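Local coordinates for protein 6-phospho-beta-d glycosidase (Streptococcus pyogenes, PDB 5FOO) that probably hydrolyses 6-phospho-beta-glucosides and binds the probe 6-phosphocyclophellitol in its active-site pocket, at residues A[434-439]-A[443-448]; A[372-377]-A[382-387]; A[85-90]-A[128-133]; A[115-120]-A[143-148]. The protein carries 1 engineered substitution. All coordinates share one frame; numbering follows the deposited sequence.

Interaction 1: residues A[434-439]-A[443-448]; sequences LVENNI and VRRPKA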
# COMPACT_ATOMS: atom_id res chain seq x y z
N LEU A 434 11.73 9.75 -7.17
CA LEU A 434 12.01 10.66 -8.29
C LEU A 434 13.00 11.75 -7.81
O LEU A 434 13.67 12.40 -8.59
CB LEU A 434 10.71 11.36 -8.70
CG LEU A 434 9.57 10.50 -9.18
CD1 LEU A 434 8.32 11.36 -9.29
CD2 LEU A 434 9.91 9.81 -10.51
N VAL A 435 13.02 12.00 -6.52
CA VAL A 435 13.82 13.02 -5.89
C VAL A 435 14.65 12.36 -4.80
O VAL A 435 14.12 11.69 -3.92
CB VAL A 435 12.94 14.10 -5.25
CG1 VAL A 435 13.78 15.18 -4.57
CG2 VAL A 435 12.00 14.71 -6.32
N GLU A 436 15.94 12.62 -4.85
CA GLU A 436 16.92 12.04 -3.94
C GLU A 436 16.76 12.71 -2.59
O GLU A 436 16.51 13.91 -2.54
CB GLU A 436 18.32 12.38 -4.51
CG GLU A 436 19.47 12.02 -3.62
CD GLU A 436 20.81 12.52 -4.13
OE1 GLU A 436 20.92 13.22 -5.20
OE2 GLU A 436 21.75 12.22 -3.39
N ASN A 437 16.95 11.98 -1.53
CA ASN A 437 17.10 12.55 -0.22
C ASN A 437 18.47 12.18 0.34
O ASN A 437 18.86 11.01 0.34
CB ASN A 437 16.05 12.05 0.77
CG ASN A 437 16.03 12.86 2.05
OD1 ASN A 437 16.43 14.05 2.08
ND2 ASN A 437 15.52 12.27 3.10
N ASN A 438 19.20 13.15 0.85
CA ASN A 438 20.42 12.83 1.60
C ASN A 438 19.95 12.50 3.01
O ASN A 438 19.38 13.33 3.70
CB ASN A 438 21.35 14.02 1.60
CG ASN A 438 22.64 13.77 2.36
OD1 ASN A 438 22.70 13.41 3.55
ND2 ASN A 438 23.68 13.92 1.66
N ILE A 439 20.19 11.29 3.47
CA ILE A 439 19.64 10.94 4.75
C ILE A 439 20.37 11.49 5.97
O ILE A 439 19.90 11.34 7.07
CB ILE A 439 19.38 9.45 4.89
CG1 ILE A 439 20.66 8.63 4.73
CG2 ILE A 439 18.36 9.03 3.85
CD1 ILE A 439 20.48 7.29 5.38
N VAL A 443 18.49 17.09 2.82
CA VAL A 443 18.40 17.89 1.61
C VAL A 443 17.92 17.05 0.44
O VAL A 443 18.46 15.95 0.16
CB VAL A 443 19.80 18.47 1.26
CG1 VAL A 443 19.81 19.16 -0.13
CG2 VAL A 443 20.19 19.42 2.37
N ARG A 444 16.97 17.60 -0.30
CA ARG A 444 16.42 16.94 -1.50
C ARG A 444 17.14 17.40 -2.77
O ARG A 444 17.61 18.52 -2.87
CB ARG A 444 14.93 17.23 -1.68
CG ARG A 444 13.98 16.48 -0.77
CD ARG A 444 14.09 16.93 0.65
NE ARG A 444 12.90 16.62 1.42
CZ ARG A 444 12.82 15.90 2.53
NH1 ARG A 444 13.89 15.28 3.09
NH2 ARG A 444 11.62 15.77 3.12
N ARG A 445 17.20 16.52 -3.76
CA ARG A 445 17.66 16.88 -5.06
C ARG A 445 16.97 16.05 -6.11
O ARG A 445 17.16 14.82 -6.16
CB ARG A 445 19.18 16.65 -5.15
CG ARG A 445 19.64 16.96 -6.55
CD ARG A 445 21.10 17.38 -6.65
NE ARG A 445 21.24 18.04 -7.95
CZ ARG A 445 22.38 18.45 -8.51
NH1 ARG A 445 23.55 18.28 -7.88
NH2 ARG A 445 22.33 19.02 -9.72
N PRO A 446 16.19 16.69 -6.99
CA PRO A 446 15.48 15.96 -8.07
C PRO A 446 16.41 15.12 -8.90
O PRO A 446 17.51 15.58 -9.22
CB PRO A 446 14.93 17.08 -8.94
CG PRO A 446 14.66 18.20 -7.94
CD PRO A 446 15.75 18.11 -6.90
N LYS A 447 15.96 13.93 -9.28
CA LYS A 447 16.71 13.07 -10.19
C LYS A 447 16.18 13.33 -11.58
O LYS A 447 15.12 14.00 -11.78
CB LYS A 447 16.57 11.58 -9.82
CG LYS A 447 16.70 11.27 -8.36
CD LYS A 447 16.65 9.76 -8.09
CE LYS A 447 16.57 9.47 -6.59
NZ LYS A 447 16.05 8.12 -6.25
N ALA A 448 16.91 12.83 -12.58
CA ALA A 448 16.40 12.93 -13.94
C ALA A 448 14.96 12.45 -14.11
O ALA A 448 14.25 12.96 -14.96
CB ALA A 448 17.27 12.17 -14.91
O HOH W 1 19.87 13.71 -7.89
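Asn437 and Arg444 lie side by side on one face of a two-stranded antiparallel ribbon, their side chains pointing the same way. The amide and guanidinium planes stand 88° apart, and Arg444 NH1 donates to Asn437 OD1 over 3.0 Å from above the amide plane rather than along a lone pair. A bend at chi2 (69°) carries the guanidinium back beside the asparagine; its NH2 goes on to a salt bridge with Asp61, while Asn437 ND2 turns to Gln442. Val435 belongs to the same face. Its CG1, anti to the backbone N, meets Arg444 CB at 3.7 Å, and the two side chains run nearly at right angles. Glu436 and Arg445 share the other face with carboxylate and guanidinium planes almost parallel, yet their charged atoms stay apart: Glu436 OE1 is 5.6 Å from Arg445 NE and lies instead along Arg445 CB at 3.8 Å. Glu436 makes a salt bridge with Arg378, and Arg445 NH1 hydrogen-bonds the carbonyl O of Thr381. Lys447 runs extended past Leu434, with CG 3.2 Å from Leu434 O, and sends NZ to Glu374 and Asp420. The backbone evidence is consistent with these faces. Glu436 and Arg445 are the hydrogen-bonded pair, joined by Glu436 N to Arg445 O (2.8 Å) and Arg445 N to Glu436 O (3.0 Å), and Asn438 N to Val443 O (3.0 Å) adds a rung near the turn. A short connection with the strands 155° apart identifies a beta hairpin, which follows the last strand of the barrel.

Interaction 2: residues A[372-377]-A[382-387]; sequences SGEDRY and GQIQDD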
# COMPACT_ATOMS: atom_id res chain seq x y z
N SER A 372 20.01 0.37 -5.25
CA SER A 372 21.07 0.87 -4.33
C SER A 372 22.19 1.64 -5.06
O SER A 372 22.25 1.70 -6.29
CB SER A 372 21.65 -0.29 -3.52
OG SER A 372 22.24 -1.21 -4.39
N GLY A 373 23.04 2.29 -4.28
CA GLY A 373 24.24 2.91 -4.83
C GLY A 373 23.99 3.90 -5.96
O GLY A 373 24.77 3.94 -6.96
N GLU A 374 22.95 4.74 -5.81
CA GLU A 374 22.61 5.62 -6.92
C GLU A 374 23.64 6.73 -7.09
O GLU A 374 23.57 7.45 -8.08
CB GLU A 374 21.20 6.25 -6.77
CG GLU A 374 20.06 5.25 -6.87
CD GLU A 374 18.72 5.92 -7.11
OE1 GLU A 374 18.37 6.88 -6.36
OE2 GLU A 374 18.05 5.46 -8.07
N ASP A 375 24.54 6.91 -6.11
CA ASP A 375 25.76 7.73 -6.30
C ASP A 375 26.49 7.45 -7.53
O ASP A 375 26.96 8.34 -8.20
CB ASP A 375 26.74 7.57 -5.18
CG ASP A 375 26.81 8.77 -4.37
OD1 ASP A 375 27.44 9.76 -4.84
OD2 ASP A 375 26.16 8.76 -3.32
N ARG A 376 26.56 6.19 -7.86
CA ARG A 376 27.25 5.81 -9.05
C ARG A 376 26.72 6.45 -10.32
O ARG A 376 27.49 6.54 -11.23
CB ARG A 376 27.27 4.28 -9.19
CG ARG A 376 28.15 3.58 -8.15
CD ARG A 376 28.40 2.13 -8.56
NE ARG A 376 27.11 1.45 -8.68
CZ ARG A 376 26.45 0.86 -7.68
NH1 ARG A 376 26.97 0.78 -6.46
NH2 ARG A 376 25.27 0.30 -7.92
N TYR A 377 25.45 6.89 -10.37
CA TYR A 377 24.87 7.44 -11.59
C TYR A 377 24.78 8.96 -11.63
O TYR A 377 24.16 9.51 -12.54
CB TYR A 377 23.47 6.85 -11.87
CG TYR A 377 23.40 5.34 -11.95
CD1 TYR A 377 23.25 4.55 -10.79
CD2 TYR A 377 23.45 4.69 -13.19
CE1 TYR A 377 23.17 3.16 -10.87
CE2 TYR A 377 23.37 3.29 -13.28
CZ TYR A 377 23.23 2.54 -12.12
OH TYR A 377 23.12 1.16 -12.25
N GLY A 382 25.97 16.66 -10.70
CA GLY A 382 25.53 16.10 -9.42
C GLY A 382 24.13 15.46 -9.36
O GLY A 382 23.79 14.80 -8.41
N GLN A 383 23.33 15.65 -10.40
CA GLN A 383 22.02 15.04 -10.53
C GLN A 383 22.16 13.58 -10.84
O GLN A 383 22.86 13.25 -11.77
CB GLN A 383 21.27 15.67 -11.68
CG GLN A 383 19.92 15.05 -11.98
CD GLN A 383 19.12 15.84 -13.01
OE1 GLN A 383 18.92 15.39 -14.15
NE2 GLN A 383 18.65 16.99 -12.61
N ILE A 384 21.44 12.74 -10.10
CA ILE A 384 21.32 11.34 -10.41
C ILE A 384 20.63 11.11 -11.76
O ILE A 384 19.53 11.53 -11.94
CB ILE A 384 20.58 10.57 -9.30
CG1 ILE A 384 21.37 10.64 -7.98
CG2 ILE A 384 20.40 9.11 -9.69
CD1 ILE A 384 20.66 10.07 -6.76
N GLN A 385 21.31 10.44 -12.69
CA GLN A 385 20.76 10.09 -14.01
C GLN A 385 20.16 8.75 -13.97
O GLN A 385 20.76 7.79 -14.44
CB GLN A 385 21.85 10.10 -15.08
CG GLN A 385 22.55 11.43 -15.16
CD GLN A 385 21.58 12.60 -15.32
OE1 GLN A 385 21.42 13.43 -14.43
NE2 GLN A 385 20.92 12.67 -16.46
N ASP A 386 18.94 8.69 -13.46
CA ASP A 386 18.26 7.40 -13.26
C ASP A 386 17.46 7.01 -14.45
O ASP A 386 16.22 6.88 -14.36
CB ASP A 386 17.39 7.43 -11.98
CG ASP A 386 16.36 8.59 -11.95
OD1 ASP A 386 16.50 9.61 -12.66
OD2 ASP A 386 15.44 8.50 -11.13
N ASP A 387 18.13 6.79 -15.59
CA ASP A 387 17.39 6.37 -16.80
C ASP A 387 16.77 4.98 -16.69
O ASP A 387 15.76 4.73 -17.33
CB ASP A 387 18.09 6.62 -18.15
CG ASP A 387 19.52 6.29 -18.14
OD1 ASP A 387 19.89 5.20 -17.65
OD2 ASP A 387 20.28 7.16 -18.64
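In the loop that leads from barrel strand 362-367 to helix 387-405, the short 3-10 segment 374-376 brings Glu374 and Tyr377 against Ile384 and Gln385. The hydrogen bond across the contact runs from Gln385 N to Tyr377 O, 3.0 Å long and fairly straight at 166°, although the donor sits well above the carbonyl plane. The aliphatic part of Gln385 follows it in, with CB 3.5 Å from Tyr377 O. Beside this bond Ile384 supplies the apolar element. With chi2 at 173° its CD1 reaches forward to Glu374 CB at 3.9 Å, and the two side chains cross at about a right angle; the branch CG2 lies 4.4 Å from Tyr377 CB. The isoleucine thus packs against the base of the glutamate and, more loosely, of the tyrosine, while the phenol itself leads off towards Tyr388, whose ring it meets at about 60°. The 3-10 turn is closed internally by Arg376 N to Gly373 O and Tyr377 N to Glu374 O, both 3.0 Å. Polar ends find partners beyond the contact: Glu374 OE2 is held by Tyr388 OH and Arg389, and Asp386 OD2 by Ser449 OG and the same arginine. Arg389 and, on Glu374 OE1, Lys447 would probably offset the repulsion between the two carboxylates, 5.0 Å apart from Glu374 OE2 to Asp386 OD2. Asp386 centres an inverse gamma turn just before helix 387-405, its side chain making no capping bond; the whole is a strand-to-helix loop of a TIM barrel.

Interaction 3: residues A[85-90]-A[128-133]; sequences DFEQAT and QAYGGW
Glu87 and Tyr130 approach from opposite directions and make the contact between these segments with one pair of oxygens. Tyr130 OH donates to Glu87 OE2 over a modelled 2.4 Å, so short that the exact length is doubtful, though the pairing itself fits the layout. The carboxylate oxygen sits at the edge of the phenol ring and in its plane, 3.4 Å from Tyr130 CE2, while the carboxylate plane is turned 67° from the ring. A bend at chi2 (-66°) turns the carboxylate of Glu87 toward the tyrosine. In the next shell, Glu87 OE1 accepts from His137 NE2, and the His137 ring meets the Tyr130 ring edge-to-face, so one histidine engages both partners. A face of the phenol is contacted by Ala129 CB, 3.7 Å above the plane and offset toward the rim. Further out, the loop of Glu87 is shaped by Asp85: its OD1 receives Glu87 N at 3.0 Å, an Asx turn, and its own N donates to Thr90 OG1 at 3.1 Å. Gly131, just after Tyr130, has a positive phi. The contact is a small surface bridge, burying 72 Å² in all. It links the loop between helices 79-82 and 93-108 to the end of helix 124-130, beside helix 136-153, which supplies His137 as well as Leu141 and Val138 to touch Glu87 and Tyr130.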
# COMPACT_ATOMS: atom_id res chain seq x y z
N ASP A 85 -5.51 8.96 23.61
CA ASP A 85 -5.97 7.81 24.39
C ASP A 85 -6.68 6.95 23.33
O ASP A 85 -7.67 7.37 22.75
CB ASP A 85 -6.89 8.32 25.53
CG ASP A 85 -7.68 7.20 26.25
OD1 ASP A 85 -7.70 6.03 25.82
OD2 ASP A 85 -8.36 7.55 27.25
N PHE A 86 -6.14 5.78 23.06
CA PHE A 86 -6.68 4.87 22.06
C PHE A 86 -8.08 4.37 22.36
O PHE A 86 -8.84 4.14 21.44
CB PHE A 86 -5.78 3.66 21.86
CG PHE A 86 -4.44 3.97 21.31
CD1 PHE A 86 -4.30 4.63 20.10
CD2 PHE A 86 -3.30 3.56 21.95
CE1 PHE A 86 -3.05 4.91 19.59
CE2 PHE A 86 -2.04 3.82 21.43
CZ PHE A 86 -1.91 4.49 20.24
N GLU A 87 -8.39 4.16 23.64
CA GLU A 87 -9.66 3.56 24.04
C GLU A 87 -10.78 4.57 23.82
O GLU A 87 -11.86 4.20 23.54
CB GLU A 87 -9.65 3.21 25.55
CG GLU A 87 -8.64 2.15 25.96
CD GLU A 87 -8.94 0.77 25.36
OE1 GLU A 87 -10.09 0.41 24.98
OE2 GLU A 87 -8.02 -0.01 25.30
N GLN A 88 -10.51 5.85 23.90
CA GLN A 88 -11.55 6.89 23.77
C GLN A 88 -11.38 7.66 22.47
O GLN A 88 -12.14 8.56 22.21
CB GLN A 88 -11.44 7.87 24.97
CG GLN A 88 -12.05 7.33 26.25
CD GLN A 88 -13.57 7.43 26.21
OE1 GLN A 88 -14.14 8.51 26.40
NE2 GLN A 88 -14.22 6.32 25.93
N ALA A 89 -10.38 7.31 21.67
CA ALA A 89 -9.96 8.12 20.53
C ALA A 89 -9.96 9.65 20.81
O ALA A 89 -10.51 10.44 20.01
CB ALA A 89 -10.81 7.78 19.33
N THR A 90 -9.36 10.07 21.92
CA THR A 90 -9.10 11.48 22.11
C THR A 90 -7.93 11.91 21.23
O THR A 90 -7.15 11.08 20.74
CB THR A 90 -8.87 11.81 23.55
OG1 THR A 90 -7.83 10.99 24.07
CG2 THR A 90 -10.16 11.52 24.34
N GLN A 128 0.21 -5.26 22.28
CA GLN A 128 0.56 -5.82 23.63
C GLN A 128 -0.69 -6.06 24.44
O GLN A 128 -0.90 -7.13 24.96
CB GLN A 128 1.55 -4.89 24.40
CG GLN A 128 2.97 -4.87 23.81
CD GLN A 128 3.90 -3.77 24.36
OE1 GLN A 128 3.46 -2.73 24.84
NE2 GLN A 128 5.18 -3.96 24.17
N ALA A 129 -1.59 -5.10 24.49
CA ALA A 129 -2.82 -5.26 25.23
C ALA A 129 -3.82 -6.29 24.69
O ALA A 129 -4.52 -6.95 25.49
CB ALA A 129 -3.50 -3.92 25.43
N TYR A 130 -3.95 -6.42 23.37
CA TYR A 130 -5.06 -7.22 22.84
C TYR A 130 -4.76 -8.18 21.72
O TYR A 130 -5.67 -8.77 21.23
CB TYR A 130 -6.13 -6.30 22.32
CG TYR A 130 -6.65 -5.27 23.26
CD1 TYR A 130 -7.50 -5.63 24.35
CD2 TYR A 130 -6.40 -3.90 23.04
CE1 TYR A 130 -8.00 -4.66 25.21
CE2 TYR A 130 -6.89 -2.94 23.89
CZ TYR A 130 -7.69 -3.32 24.96
OH TYR A 130 -8.17 -2.34 25.77
N GLY A 131 -3.53 -8.29 21.27
CA GLY A 131 -3.24 -9.06 20.09
C GLY A 131 -3.43 -8.26 18.78
O GLY A 131 -3.39 -8.83 17.67
N GLY A 132 -3.60 -6.96 18.88
CA GLY A 132 -3.58 -6.18 17.67
C GLY A 132 -4.77 -6.44 16.77
O GLY A 132 -5.89 -6.50 17.24
N TRP A 133 -4.51 -6.63 15.48
CA TRP A 133 -5.56 -6.95 14.53
C TRP A 133 -6.25 -8.30 14.83
O TRP A 133 -7.29 -8.63 14.22
CB TRP A 133 -5.02 -6.94 13.09
CG TRP A 133 -4.54 -5.59 12.66
CD1 TRP A 133 -3.27 -5.24 12.37
CD2 TRP A 133 -5.33 -4.39 12.50
NE1 TRP A 133 -3.21 -3.91 11.99
CE2 TRP A 133 -4.46 -3.37 12.07
CE3 TRP A 133 -6.68 -4.11 12.65
CZ2 TRP A 133 -4.89 -2.07 11.79
CZ3 TRP A 133 -7.15 -2.79 12.36
CH2 TRP A 133 -6.25 -1.80 11.93

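Interaction 4: residues A[115-120]-A[143-148]; sequences INLHHF and VAFSKV. With JAZ (6-phosphocyclophellitol), chain G.
Leu117 and Phe145 join the C-terminal end of the third strand of the TIM barrel, 112-116, to helix 136-153 on its outside. The apolar contacts come first. Phe145 brings its ring edge to the leucine, CE2 lying 4.1 Å from Leu117 CB, and Leu117 CD1 rests on Ser146 CB at 3.9 Å. Val203 of helix 186-208 touches both Leu117 and Ser146, and Trp79 stacks on the Phe145 ring, so the join is buried. The second kind is a polar atom against an aromatic edge: Leu117 O lies in the plane of the Phe145 ring, 3.4 Å from CE2. Placing CG anti to the backbone N (chi1 157°) sends that ring from the helix toward the strand end. Hydrogen bonds act within each segment and not between them. Ser146 OG donates back to Val143 O at 2.8 Å, a carbonyl that also accepts Lys147 N in the regular helical pattern. At the strand end, Asn116 ND2 makes a weak bond to His118 O that spans the turn leading to His119. Ligand binding is the last kind. The strand end opens on the pocket, where Glu165 also bonds 6-phosphocyclophellitol and Phe120 has one face over His119 CD2. From that turn His119 NE2 donates to ligand O16 across 3.0 Å, with an N-H...O angle of 132°.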
# COMPACT_ATOMS: atom_id res chain seq x y z
N ILE A 115 -5.66 10.25 1.19
CA ILE A 115 -5.24 9.86 2.56
C ILE A 115 -5.58 8.43 2.90
O ILE A 115 -6.74 8.03 2.81
CB ILE A 115 -5.80 10.82 3.56
CG1 ILE A 115 -5.30 12.26 3.25
CG2 ILE A 115 -5.48 10.41 4.95
CD1 ILE A 115 -3.83 12.50 3.44
N ASN A 116 -4.53 7.66 3.24
CA ASN A 116 -4.64 6.30 3.72
C ASN A 116 -4.65 6.32 5.22
O ASN A 116 -3.96 7.12 5.80
CB ASN A 116 -3.45 5.51 3.18
CG ASN A 116 -3.38 4.09 3.72
OD1 ASN A 116 -4.41 3.41 3.96
ND2 ASN A 116 -2.18 3.66 3.91
N LEU A 117 -5.40 5.41 5.86
CA LEU A 117 -5.44 5.33 7.31
C LEU A 117 -4.56 4.33 8.02
O LEU A 117 -4.42 4.42 9.26
CB LEU A 117 -6.86 5.15 7.79
CG LEU A 117 -7.81 6.19 7.24
CD1 LEU A 117 -9.24 5.72 7.41
CD2 LEU A 117 -7.53 7.53 7.92
N HIS A 118 -3.94 3.42 7.29
CA HIS A 118 -3.14 2.35 7.93
C HIS A 118 -2.14 1.87 6.94
O HIS A 118 -2.52 1.37 5.88
CB HIS A 118 -4.06 1.24 8.40
CG HIS A 118 -3.38 0.01 8.88
ND1 HIS A 118 -3.79 -1.27 8.54
CD2 HIS A 118 -2.31 -0.16 9.69
CE1 HIS A 118 -2.98 -2.16 9.07
NE2 HIS A 118 -2.07 -1.51 9.76
N HIS A 119 -0.86 2.03 7.26
CA HIS A 119 0.20 1.50 6.41
C HIS A 119 1.24 0.81 7.34
O HIS A 119 2.27 1.40 7.72
CB HIS A 119 0.83 2.66 5.58
CG HIS A 119 1.64 2.20 4.42
ND1 HIS A 119 1.59 2.80 3.18
CD2 HIS A 119 2.50 1.16 4.30
CE1 HIS A 119 2.39 2.17 2.35
NE2 HIS A 119 2.96 1.17 3.00
N PHE A 120 0.89 -0.42 7.73
CA PHE A 120 1.70 -1.31 8.55
C PHE A 120 2.04 -0.72 9.91
O PHE A 120 3.12 -1.04 10.48
CB PHE A 120 3.04 -1.64 7.83
CG PHE A 120 2.92 -2.05 6.37
CD1 PHE A 120 1.75 -2.52 5.79
CD2 PHE A 120 4.06 -1.99 5.57
CE1 PHE A 120 1.71 -2.91 4.43
CE2 PHE A 120 4.04 -2.37 4.23
CZ PHE A 120 2.86 -2.84 3.66
N VAL A 143 -11.82 2.12 14.06
CA VAL A 143 -13.01 2.86 13.58
C VAL A 143 -13.15 4.19 14.26
O VAL A 143 -13.44 5.17 13.62
CB VAL A 143 -14.32 2.05 13.78
CG1 VAL A 143 -15.58 2.87 13.47
CG2 VAL A 143 -14.27 0.78 12.93
N ALA A 144 -12.96 4.23 15.56
CA ALA A 144 -13.04 5.48 16.26
C ALA A 144 -11.96 6.45 15.80
O ALA A 144 -12.23 7.67 15.64
CB ALA A 144 -13.01 5.23 17.74
N PHE A 145 -10.74 5.94 15.57
CA PHE A 145 -9.68 6.74 14.94
C PHE A 145 -10.11 7.29 13.57
O PHE A 145 -9.88 8.46 13.28
CB PHE A 145 -8.39 5.89 14.83
CG PHE A 145 -7.44 6.31 13.78
CD1 PHE A 145 -6.81 7.54 13.85
CD2 PHE A 145 -7.04 5.42 12.77
CE1 PHE A 145 -5.88 7.91 12.91
CE2 PHE A 145 -6.15 5.80 11.82
CZ PHE A 145 -5.56 7.04 11.89
N SER A 146 -10.70 6.45 12.74
CA SER A 146 -11.12 6.85 11.38
C SER A 146 -12.16 7.98 11.46
O SER A 146 -12.07 8.95 10.67
CB SER A 146 -11.62 5.67 10.53
OG SER A 146 -12.95 5.27 10.91
N LYS A 147 -13.09 7.88 12.42
CA LYS A 147 -14.08 8.94 12.65
C LYS A 147 -13.43 10.28 13.02
O LYS A 147 -13.84 11.33 12.50
CB LYS A 147 -15.04 8.60 13.77
CG LYS A 147 -16.21 7.73 13.48
CD LYS A 147 -17.19 7.90 14.67
CE LYS A 147 -18.48 7.17 14.48
NZ LYS A 147 -18.38 5.74 14.90
N VAL A 148 -12.43 10.27 13.90
CA VAL A 148 -11.68 11.52 14.15
C VAL A 148 -11.19 12.09 12.83
O VAL A 148 -11.44 13.26 12.55
CB VAL A 148 -10.51 11.36 15.17
CG1 VAL A 148 -9.71 12.60 15.31
CG2 VAL A 148 -11.04 10.94 16.56
C2 JAZ G . 7.24 -0.05 0.20
C3 JAZ G . 5.81 0.51 0.36
C4 JAZ G . 4.78 -0.53 -0.05
C5 JAZ G . 4.96 -0.99 -1.49
C6 JAZ G . 6.39 -1.43 -1.73
C7 JAZ G . 7.41 -0.39 -1.28
C8 JAZ G . 8.84 -0.78 -1.65
O9 JAZ G . 9.15 -1.98 -0.96
P10 JAZ G . 10.65 -2.26 -0.53
O11 JAZ G . 10.58 -3.55 0.20
O12 JAZ G . 11.25 -1.08 0.13
O13 JAZ G . 11.41 -2.39 -1.78
O14 JAZ G . 6.61 -2.71 -1.11
O15 JAZ G . 8.22 0.95 0.52
O16 JAZ G . 5.65 0.80 1.73
O17 JAZ G . 3.47 -0.02 0.13

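Along the chain, interactions 3 and 4 interleave: 85-90, 115-120, 128-133 and 143-148. Interaction 2 and then interaction 1 come much later. Interactions 1 and 2 form one pair and 3 and 4 another, in different parts of the same barrel; centres are about 37 Å apart for 1 and 3 and about 36 Å for 2 and 4. Within each pair the contacts touch. Interactions 1 and 2, about 10 Å between centres, link the hairpin to the loop after strand 362-367 through the Lys447-Glu374 salt bridge. Interactions 3 and 4, about 13 Å between centres, share the surroundings of helix 136-153, with Trp133 against His118. Interaction 4 connects the outer helix layer with the ligand pocket.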